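Local coordinates for alginate lyase, family PL7 (Zobellia galactanivorans, PDB 3ZPY), which probably cleaves alginate as a poly(beta-D-mannuronate) lyase, this chain being the family PL7 catalytic domain of a longer marine bacterial enzyme, at residues G175-D179 and T180-C184. Numbering follows the deposited sequence.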
ATOM      1  N   GLY A 175      11.176   0.688  17.009  1.00  8.38           N
ATOM      2  CA  GLY A 175      12.430   1.288  16.570  1.00  9.53           C
ATOM      3  C   GLY A 175      12.370   1.847  15.156  1.00  7.36           C
ATOM      4  O   GLY A 175      13.399   2.098  14.554  1.00 10.49           O
ATOM      5  N   TYR A 176      11.195   2.125  14.643  1.00  6.71           N
ATOM      6  CA  TYR A 176      11.013   2.747  13.368  1.00  5.25           C
ATOM      7  C   TYR A 176      10.693   4.264  13.542  1.00  5.69           C
ATOM      8  O   TYR A 176      10.335   4.732  14.650  1.00  6.27           O
ATOM      9  CB  TYR A 176       9.935   2.018  12.524  1.00  5.79           C
ATOM     10  CG  TYR A 176      10.433   0.623  12.196  1.00  5.03           C
ATOM     11  CD1 TYR A 176      10.334  -0.441  13.134  1.00  5.29           C
ATOM     12  CD2 TYR A 176      11.091   0.386  10.968  1.00  6.62           C
ATOM     13  CE1 TYR A 176      10.917  -1.682  12.878  1.00  6.18           C
ATOM     14  CE2 TYR A 176      11.578  -0.847  10.678  1.00  6.77           C
ATOM     15  CZ  TYR A 176      11.469  -1.866  11.637  1.00  6.20           C
ATOM     16  OH  TYR A 176      12.044  -3.096  11.332  1.00 10.60           O
ATOM     17  N   SER A 177      10.725   4.977  12.429  1.00  5.65           N
ATOM     18  CA  SER A 177      10.394   6.428  12.566  1.00  6.29           C
ATOM     19  C   SER A 177       9.845   6.987  11.306  1.00  4.73           C
ATOM     20  O   SER A 177      10.106   6.523  10.208  1.00  4.37           O
ATOM     21  CB  SER A 177      11.409   7.340  13.243  1.00 10.58           C
ATOM     22  OG  SER A 177      12.521   7.317  12.463  1.00 13.66           O
ATOM     23  N   LEU A 178       9.088   8.085  11.500  1.00  4.60           N
ATOM     24  CA  LEU A 178       8.625   8.916  10.413  1.00  6.17           C
ATOM     25  C   LEU A 178       9.815   9.717   9.814  1.00  5.43           C
ATOM     26  O   LEU A 178      10.788   9.965  10.486  1.00  6.80           O
ATOM     27  CB  LEU A 178       7.547   9.881  10.852  1.00  5.45           C
ATOM     28  CG  LEU A 178       6.297   9.160  11.383  1.00  5.58           C
ATOM     29  CD1 LEU A 178       5.173  10.140  11.725  1.00  7.99           C
ATOM     30  CD2 LEU A 178       5.723   8.095  10.438  1.00  6.10           C
ATOM     31  N   ASP A 179       9.644  10.194   8.568  1.00  4.80           N
ATOM     32  CA  ASP A 179      10.638  10.991   7.854  1.00  5.14           C
ATOM     33  C   ASP A 179      11.956  10.321   7.855  1.00  5.65           C
ATOM     34  O   ASP A 179      12.966  10.983   7.819  1.00  6.50           O
ATOM     35  CB  ASP A 179      10.744  12.342   8.567  1.00  6.49           C
ATOM     36  CG  ASP A 179       9.411  13.104   8.594  1.00  6.86           C
ATOM     37  OD1 ASP A 179       8.660  13.080   7.618  1.00  8.03           O
ATOM     38  OD2 ASP A 179       9.053  13.648   9.698  1.00 11.74           O
ATOM     39  N   THR A 180      12.014   9.014   7.599  1.00  5.28           N
ATOM     40  CA  THR A 180      13.182   8.185   7.680  1.00  4.78           C
ATOM     41  C   THR A 180      13.163   7.218   6.538  1.00  4.61           C
ATOM     42  O   THR A 180      12.169   6.491   6.340  1.00  5.65           O
ATOM     43  CB  THR A 180      13.288   7.435   8.989  1.00  4.90           C
ATOM     44  OG1 THR A 180      13.384   8.381  10.054  1.00  6.56           O
ATOM     45  CG2 THR A 180      14.492   6.536   9.044  1.00  5.42           C
ATOM     46  N   THR A 181      14.213   7.170   5.747  1.00  5.40           N
ATOM     47  CA  THR A 181      14.246   6.321   4.524  1.00  4.86           C
ATOM     48  C   THR A 181      14.503   4.891   4.933  1.00  4.77           C
ATOM     49  O   THR A 181      15.461   4.559   5.674  1.00  6.78           O
ATOM     50  CB  THR A 181      15.383   6.860   3.648  1.00  4.72           C
ATOM     51  OG1 THR A 181      14.860   8.088   3.201  1.00  6.38           O
ATOM     52  CG2 THR A 181      15.615   5.919   2.433  1.00  5.54           C
ATOM     53  N   TYR A 182      13.647   4.019   4.372  1.00  4.25           N
ATOM     54  CA  TYR A 182      13.870   2.553   4.525  1.00  4.01           C
ATOM     55  C   TYR A 182      13.902   1.985   3.108  1.00  3.87           C
ATOM     56  O   TYR A 182      12.998   2.239   2.292  1.00  5.56           O
ATOM     57  CB  TYR A 182      12.717   1.903   5.294  1.00  4.13           C
ATOM     58  CG  TYR A 182      12.693   2.380   6.685  1.00  4.09           C
ATOM     59  CD1 TYR A 182      13.552   1.859   7.652  1.00  4.76           C
ATOM     60  CD2 TYR A 182      11.777   3.408   7.062  1.00  4.15           C
ATOM     61  CE1 TYR A 182      13.520   2.310   8.957  1.00  5.29           C
ATOM     62  CE2 TYR A 182      11.763   3.940   8.369  1.00  5.09           C
ATOM     63  CZ  TYR A 182      12.614   3.345   9.307  1.00  5.80           C
ATOM     64  OH  TYR A 182      12.583   3.799  10.598  1.00  6.12           O
ATOM     65  N   ASN A 183      14.914   1.170   2.861  1.00  4.30           N
ATOM     66  CA  ASN A 183      14.915   0.329   1.667  1.00  4.47           C
ATOM     67  C   ASN A 183      14.228  -1.002   1.931  1.00  4.08           C
ATOM     68  O   ASN A 183      14.774  -1.826   2.719  1.00  5.83           O
ATOM     69  CB  ASN A 183      16.334   0.068   1.166  1.00  5.90           C
ATOM     70  CG  ASN A 183      17.042   1.375   0.790  1.00  6.86           C
ATOM     71  OD1 ASN A 183      16.464   2.208   0.030  1.00  6.80           O
ATOM     72  ND2 ASN A 183      18.266   1.581   1.281  1.00 13.56           N
ATOM     73  N   CYS A 184      13.013  -1.192   1.384  1.00  4.35           N
ATOM     74  CA  CYS A 184      12.155  -2.333   1.770  1.00  4.52           C
ATOM     75  C   CYS A 184      12.250  -3.380   0.696  1.00  3.77           C
ATOM     76  O   CYS A 184      12.356  -3.058  -0.502  1.00  4.53           O
ATOM     77  CB  CYS A 184      10.685  -1.886   1.852  1.00  5.93           C
ATOM     78  SG  CYS A 184      10.370  -0.524   2.968  1.00  8.93           S
TER
HETATM   79  O   HOH W   1      14.601   3.225  12.191  1.00 10.60           O
HETATM   80  O   HOH W   2       9.693   6.876   7.449  1.00  3.45           O
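The bend that carries the chain from strand 171-177 to strand 182-189 closes on itself where the Tyr182 hydroxyl meets the backbone of Ser177. Ser177 N donates to Tyr182 OH at 2.9 Å, with a rather bent N-H...O angle of 139°. With CG anti to its own carbonyl carbon (chi1 -66°), Tyr182 sends its ring back across the inside of the bend, a span that suits a long side chain with a polar end. Water 1, lying in the ring plane, is bonded to the same hydroxyl at 2.6 Å and donates to Gly175 O. Tyr176 crosses the phenol obliquely, bringing CD2 to 3.7 Å from Tyr182 CE1, with the ring planes inclined at 45°. The two strands belong to different sheets of the jelly-roll beta-sandwich of PL7 lyases: Tyr176 bonds through its backbone to Val155 in one sheet, Tyr182 to Val103 in the other. A phenylalanine in place of Tyr182 would probably leave Ser177 N without its acceptor and water 1 with no hydroxyl to join to Gly175 O. Nearer the tip of the bend, Ser177 OG and Thr180 OG1 share a hydrogen bond of 2.8 Å, the serine oxygen being turned toward its partner by a rotation that sets it between its own backbone N and carbonyl carbon. Small hydroxyl residues fit this tight turn, where Asp179 adopts a left-handed backbone conformation. Water 2 donates to both Ser177 O and Thr180 O, linking the two limbs through their carbonyls.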